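Local coordinates for p-47 protein (Clostridium botulinum E1 str. 'BoNT E Beluga', PDB 5WIX) that is of unknown function but has the tulip-domain fold of bactericidal/permeability-increasing protein, which hints at binding of lipid-like molecules, at residues G22-Y27 against S271-I276; K36-Y41 against V169-A174. One frame throughout, in Å; residues are numbered along the deposited sequence.

From the N terminus, the chain enters strand 25-30 through the first segment of contact 1, then runs straight into helix 31-42, whose later turns supply contact 2. The partner of that helix arrives 128 residues further on, in the loop before strand 174-177, so contact 2 closes the inner loop. Contact 1 closes only when residues 271-276 return, 244 residues after its first segment, and contact 2 is therefore nested inside it. The centres lie about 31 Å apart and the nearest atoms about 8 Å. Contact 1 brings the sheet holding strand 25-30 against the sheet holding strand 275-279; contact 2 packs helix 31-42 on the loop before strand 174-177.

Contact 1 (G22-Y27 against S271-I276); sequences GWDIVY and SDTTGI
Thr-273 meets residues 22-24 through one methyl group, and nearly everything that passes between the two segments goes through it. The van der Waals part comes first. CG2 of Thr-273 lies 3.6 Å from the backbone O of Trp-23, with the carbonyl O of Gly-22 somewhat further off at 4.0 Å from that same CG2. OG1 sits between the backbone N and the carbonyl carbon (chi1 55°), and CG2 is anti to the carbonyl carbon, beside the backbone N, while the CB of Thr-273 points at residues 22-27. Asp-24 joins from the side. Its carboxylate bends round until OD1 is 4.1 Å from CG2 of Thr-273, the two side chains crossing obliquely. The whole touch buries a modest 118 Å².

In the fold, this is where the tip of the hairpin between strands 265-269 and 275-279 reaches the start of strand 25-30. That strand belongs to a sheet that also holds the last strands of the chain, probably the counterpart of the central sheet between the two barrels of BPI. It starts with a classic beta bulge, Asp-24 and Ile-25 both facing Leu-208.

No hydrogen bond links the segments, and several polar groups have partners outside them. OD1 of Asp-24 is 4.0 Å from the carbonyl O of Asp-272, a distance of mere proximity. Gly-22 O is hydrogen-bonded to Arg-214 NH2; OD2 of Asp-24 has a weak hydrogen bond from Val-210 N and a long, weak ion pair with NE of the same arginine, whose positive charge probably eases the gathering of oxygens here. The indole of Trp-23 turns away from the hairpin, its NE1 hydrogen-bonded to Ser-220 O. Within the turn, Ser-271 N donates to Thr-274 O at 3.1 Å.

Contact 2 (K36-Y41 against V169-A174); sequences KHLKNY and VSYIFA
Tyr-41 and Tyr-171 lie against each other at the heart of this contact, their side chains sliding past in opposite directions. The rings are neither stacked nor edge-to-face: their planes make 42° and their centroids are 5.2 Å apart. What sits over the Tyr-41 ring is the CB of Tyr-171, a CH-pi contact 4.0 Å from the ring centroid. CG of Tyr-171 is anti to its backbone N (chi1 -177°), and beyond it the ring reaches in toward the helix. There Leu-38 comes over one face, with CD1 4.1 Å from the centroid of the Tyr-171 ring in a second CH-pi contact. The other leucine branch goes to Phe-173: CD2 of Leu-38 is 4.3 Å from CE1 at the edge of the phenylalanine ring, while CD2 of Tyr-171 lies over that ring's face. Buried Val-169 adds its CG1, 4.1 Å from Tyr-41 CE2. This is the dense, largely buried part, and Phe-173 carries it onward through an edge-to-face pair with Phe-125.

Packing is sparser toward solvent, where Tyr-41 and His-37 are partly exposed. The hydroxyl of Tyr-41 accepts a bent hydrogen bond from Ser-170 N, 2.9 Å from N to OH with an angle of 141°, beside the exposed side chain of Ser-170. His-37 offers its CB to the phenolic end of Tyr-171, while its imidazole leads away from the loop. The hydroxyl of Tyr-171, a buried residue, is hydrogen-bonded to Asn-410 OD1.

One side of helix 31-42, carrying His-37, Leu-38 and Tyr-41, thus rests on an aromatic-rich loop leading into strand 174-177, which pairs with strands 120-125 and 407-409 in the highly curved, antiparallel sheet expected of a tulip domain.

Contact 1 (G22-Y27 against S271-I276)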
loop_
_atom_site.group_PDB
_atom_site.type_symbol
_atom_site.label_atom_id
_atom_site.label_comp_id
_atom_site.label_asym_id
_atom_site.label_seq_id
_atom_site.Cartn_x
_atom_site.Cartn_y
_atom_site.Cartn_z
ATOM N N GLY A 22 7.196 -4.599 8.611
ATOM C CA GLY A 22 6.587 -5.895 8.856
ATOM C C GLY A 22 5.128 -6.071 8.443
ATOM O O GLY A 22 4.555 -7.146 8.631
ATOM N N TRP A 23 4.521 -5.031 7.883
ATOM C CA TRP A 23 3.133 -5.096 7.430
ATOM C C TRP A 23 3.038 -5.400 5.936
ATOM O O TRP A 23 4.034 -5.266 5.216
ATOM C CB TRP A 23 2.433 -3.779 7.751
ATOM C CG TRP A 23 2.052 -3.679 9.179
ATOM C CD1 TRP A 23 2.819 -3.220 10.201
ATOM C CD2 TRP A 23 0.797 -4.055 9.753
ATOM N NE1 TRP A 23 2.120 -3.282 11.380
ATOM C CE2 TRP A 23 0.874 -3.788 11.131
ATOM C CE3 TRP A 23 -0.387 -4.581 9.230
ATOM C CZ2 TRP A 23 -0.187 -4.035 11.996
ATOM C CZ3 TRP A 23 -1.437 -4.826 10.090
ATOM C CH2 TRP A 23 -1.331 -4.551 11.461
ATOM N N ASP A 24 1.855 -5.787 5.458
ATOM C CA ASP A 24 1.730 -6.263 4.058
ATOM C C ASP A 24 1.380 -5.185 3.033
ATOM O O ASP A 24 2.031 -5.054 1.990
ATOM C CB ASP A 24 0.681 -7.374 3.953
ATOM C CG ASP A 24 1.251 -8.741 4.230
ATOM O OD1 ASP A 24 2.449 -8.964 3.921
ATOM O OD2 ASP A 24 0.492 -9.583 4.761
ATOM N N ILE A 25 0.306 -4.460 3.305
ATOM C CA ILE A 25 -0.063 -3.309 2.504
ATOM C C ILE A 25 -0.439 -2.204 3.470
ATOM O O ILE A 25 -1.203 -2.434 4.411
ATOM C CB ILE A 25 -1.241 -3.615 1.555
ATOM C CG1 ILE A 25 -0.838 -4.638 0.507
ATOM C CG2 ILE A 25 -1.709 -2.350 0.869
ATOM C CD1 ILE A 25 -1.887 -4.851 -0.558
ATOM N N VAL A 26 0.117 -1.017 3.264
ATOM C CA VAL A 26 -0.171 0.121 4.128
ATOM C C VAL A 26 -0.798 1.221 3.283
ATOM O O VAL A 26 -0.268 1.543 2.213
ATOM C CB VAL A 26 1.108 0.627 4.822
ATOM C CG1 VAL A 26 0.806 1.791 5.755
ATOM C CG2 VAL A 26 1.783 -0.512 5.570
ATOM N N TYR A 27 -1.932 1.766 3.733
ATOM C CA TYR A 27 -2.559 2.926 3.070
ATOM C C TYR A 27 -2.425 4.188 3.913
ATOM O O TYR A 27 -2.374 4.099 5.139
ATOM C CB TYR A 27 -4.037 2.667 2.790
ATOM C CG TYR A 27 -4.294 1.317 2.179
ATOM C CD1 TYR A 27 -4.323 1.146 0.802
ATOM C CD2 TYR A 27 -4.496 0.223 2.982
ATOM C CE1 TYR A 27 -4.555 -0.089 0.233
ATOM C CE2 TYR A 27 -4.724 -1.011 2.452
ATOM C CZ TYR A 27 -4.760 -1.178 1.066
ATOM O OH TYR A 27 -4.992 -2.436 0.530
ATOM N N SER A 271 11.667 -13.310 4.345
ATOM C CA SER A 271 10.966 -12.745 5.489
ATOM C C SER A 271 9.474 -12.990 5.251
ATOM O O SER A 271 9.098 -13.678 4.298
ATOM C CB SER A 271 11.265 -11.249 5.644
ATOM O OG SER A 271 10.662 -10.694 6.807
ATOM N N ASP A 272 8.616 -12.433 6.095
ATOM C CA ASP A 272 7.185 -12.497 5.821
ATOM C C ASP A 272 6.804 -11.370 4.880
ATOM O O ASP A 272 5.640 -11.240 4.510
ATOM C CB ASP A 272 6.359 -12.416 7.103
ATOM C CG ASP A 272 6.702 -13.510 8.086
ATOM O OD1 ASP A 272 6.400 -14.684 7.780
ATOM O OD2 ASP A 272 7.266 -13.195 9.161
ATOM N N THR A 273 7.789 -10.554 4.495
ATOM C CA THR A 273 7.581 -9.467 3.522
ATOM C C THR A 273 8.707 -9.383 2.477
ATOM O O THR A 273 8.626 -8.613 1.524
ATOM C CB THR A 273 7.480 -8.115 4.219
ATOM O OG1 THR A 273 8.651 -7.917 5.023
ATOM C CG2 THR A 273 6.237 -8.059 5.105
ATOM N N THR A 274 9.758 -10.173 2.675
ATOM C CA THR A 274 10.885 -10.227 1.750
ATOM C C THR A 274 10.797 -11.517 0.937
ATOM O O THR A 274 10.563 -12.584 1.508
ATOM C CB THR A 274 12.218 -10.165 2.518
ATOM O OG1 THR A 274 12.209 -9.011 3.358
ATOM C CG2 THR A 274 13.405 -10.072 1.589
ATOM N N GLY A 275 10.980 -11.432 -0.380
ATOM C CA GLY A 275 10.795 -12.597 -1.232
ATOM C C GLY A 275 11.631 -12.700 -2.503
ATOM O O GLY A 275 11.879 -11.698 -3.186
ATOM N N ILE A 276 12.045 -13.929 -2.826
ATOM C CA ILE A 276 12.823 -14.223 -4.037
ATOM C C ILE A 276 12.052 -15.061 -5.079
ATOM O O ILE A 276 11.306 -15.979 -4.731
ATOM C CB ILE A 276 14.128 -14.962 -3.675
ATOM C CG1 ILE A 276 15.074 -14.014 -2.951
ATOM C CG2 ILE A 276 14.823 -15.511 -4.915
ATOM C CD1 ILE A 276 16.478 -14.563 -2.801
#

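Contact 2 (K36-Y41 against V169-A174)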
loop_
_atom_site.group_PDB
_atom_site.type_symbol
_atom_site.label_atom_id
_atom_site.label_comp_id
_atom_site.label_asym_id
_atom_site.label_seq_id
_atom_site.Cartn_x
_atom_site.Cartn_y
_atom_site.Cartn_z
ATOM N N LYS A 36 -10.799 18.914 5.130
ATOM C CA LYS A 36 -11.592 19.704 4.203
ATOM C C LYS A 36 -12.927 19.034 3.850
ATOM O O LYS A 36 -13.962 19.703 3.755
ATOM C CB LYS A 36 -10.767 19.985 2.943
ATOM C CG LYS A 36 -9.497 20.809 3.220
ATOM C CD LYS A 36 -8.775 21.219 1.931
ATOM C CE LYS A 36 -7.604 22.160 2.212
ATOM N NZ LYS A 36 -6.884 22.548 0.963
ATOM N N HIS A 37 -12.912 17.716 3.669
ATOM C CA HIS A 37 -14.161 16.982 3.465
ATOM C C HIS A 37 -14.938 16.883 4.767
ATOM O O HIS A 37 -16.157 16.702 4.775
ATOM C CB HIS A 37 -13.888 15.595 2.888
ATOM C CG HIS A 37 -13.580 15.623 1.430
ATOM N ND1 HIS A 37 -12.431 15.074 0.893
ATOM C CD2 HIS A 37 -14.255 16.166 0.388
ATOM C CE1 HIS A 37 -12.415 15.272 -0.408
ATOM N NE2 HIS A 37 -13.515 15.930 -0.745
ATOM N N LEU A 38 -14.216 17.010 5.871
ATOM C CA LEU A 38 -14.837 17.059 7.174
ATOM C C LEU A 38 -15.588 18.374 7.321
ATOM O O LEU A 38 -16.714 18.397 7.816
ATOM C CB LEU A 38 -13.790 16.903 8.271
ATOM C CG LEU A 38 -14.374 16.586 9.643
ATOM C CD1 LEU A 38 -15.537 15.617 9.487
ATOM C CD2 LEU A 38 -13.300 16.005 10.564
ATOM N N LYS A 39 -14.965 19.462 6.866
ATOM C CA LYS A 39 -15.514 20.799 7.057
ATOM C C LYS A 39 -16.872 20.973 6.381
ATOM O O LYS A 39 -17.799 21.514 6.990
ATOM C CB LYS A 39 -14.546 21.875 6.545
ATOM C CG LYS A 39 -15.180 23.274 6.504
ATOM C CD LYS A 39 -14.336 24.334 5.785
ATOM C CE LYS A 39 -13.352 25.037 6.729
ATOM N NZ LYS A 39 -13.989 25.694 7.932
ATOM N N ASN A 40 -17.002 20.523 5.133
ATOM C CA ASN A 40 -18.262 20.717 4.417
ATOM C C ASN A 40 -19.232 19.559 4.643
ATOM O O ASN A 40 -20.362 19.584 4.147
ATOM C CB ASN A 40 -18.021 20.933 2.920
ATOM C CG ASN A 40 -17.405 19.740 2.261
ATOM O OD1 ASN A 40 -16.680 18.980 2.899
ATOM N ND2 ASN A 40 -17.688 19.559 0.975
ATOM N N TYR A 41 -18.795 18.549 5.393
ATOM C CA TYR A 41 -19.741 17.598 5.968
ATOM C C TYR A 41 -20.419 18.298 7.143
ATOM O O TYR A 41 -21.590 18.054 7.439
ATOM C CB TYR A 41 -19.066 16.297 6.421
ATOM C CG TYR A 41 -19.977 15.435 7.274
ATOM C CD1 TYR A 41 -21.000 14.684 6.703
ATOM C CD2 TYR A 41 -19.829 15.391 8.655
ATOM C CE1 TYR A 41 -21.843 13.905 7.486
ATOM C CE2 TYR A 41 -20.665 14.617 9.444
ATOM C CZ TYR A 41 -21.668 13.878 8.858
ATOM O OH TYR A 41 -22.492 13.113 9.657
ATOM N N VAL A 169 -23.289 11.914 14.023
ATOM C CA VAL A 169 -22.122 12.066 13.155
ATOM C C VAL A 169 -21.760 10.769 12.430
ATOM O O VAL A 169 -21.065 9.907 12.967
ATOM C CB VAL A 169 -20.901 12.539 13.938
ATOM C CG1 VAL A 169 -19.730 12.750 12.981
ATOM C CG2 VAL A 169 -21.230 13.809 14.692
ATOM N N SER A 170 -22.229 10.640 11.199
ATOM C CA SER A 170 -22.000 9.423 10.440
ATOM C C SER A 170 -20.930 9.609 9.364
ATOM O O SER A 170 -20.997 8.981 8.306
ATOM C CB SER A 170 -23.313 8.947 9.802
ATOM O OG SER A 170 -23.885 9.952 8.978
ATOM N N TYR A 171 -19.937 10.454 9.633
ATOM C CA TYR A 171 -18.941 10.765 8.616
ATOM C C TYR A 171 -18.033 9.587 8.314
ATOM O O TYR A 171 -17.542 8.916 9.223
ATOM C CB TYR A 171 -18.080 11.954 9.008
ATOM C CG TYR A 171 -17.115 12.284 7.905
ATOM C CD1 TYR A 171 -17.589 12.669 6.660
ATOM C CD2 TYR A 171 -15.740 12.170 8.086
ATOM C CE1 TYR A 171 -16.729 12.950 5.621
ATOM C CE2 TYR A 171 -14.863 12.455 7.053
ATOM C CZ TYR A 171 -15.368 12.844 5.816
ATOM O OH TYR A 171 -14.527 13.132 4.761
ATOM N N ILE A 172 -17.803 9.362 7.022
ATOM C CA ILE A 172 -17.032 8.222 6.551
ATOM C C ILE A 172 -15.606 8.597 6.212
ATOM O O ILE A 172 -15.349 9.161 5.152
ATOM C CB ILE A 172 -17.648 7.620 5.305
ATOM C CG1 ILE A 172 -19.165 7.520 5.441
ATOM C CG2 ILE A 172 -17.012 6.279 5.019
ATOM C CD1 ILE A 172 -19.868 7.139 4.138
ATOM N N PHE A 173 -14.676 8.263 7.097
ATOM C CA PHE A 173 -13.279 8.627 6.892
ATOM C C PHE A 173 -12.614 7.847 5.768
ATOM O O PHE A 173 -11.682 8.336 5.132
ATOM C CB PHE A 173 -12.489 8.430 8.181
ATOM C CG PHE A 173 -12.711 9.512 9.193
ATOM C CD1 PHE A 173 -12.356 10.814 8.910
ATOM C CD2 PHE A 173 -13.265 9.221 10.430
ATOM C CE1 PHE A 173 -12.556 11.801 9.829
ATOM C CE2 PHE A 173 -13.466 10.205 11.355
ATOM C CZ PHE A 173 -13.111 11.499 11.056
ATOM N N ALA A 174 -13.086 6.630 5.533
ATOM C CA ALA A 174 -12.558 5.807 4.452
ATOM C C ALA A 174 -13.443 4.601 4.233
ATOM O O ALA A 174 -13.956 4.014 5.192
ATOM C CB ALA A 174 -11.141 5.364 4.754
#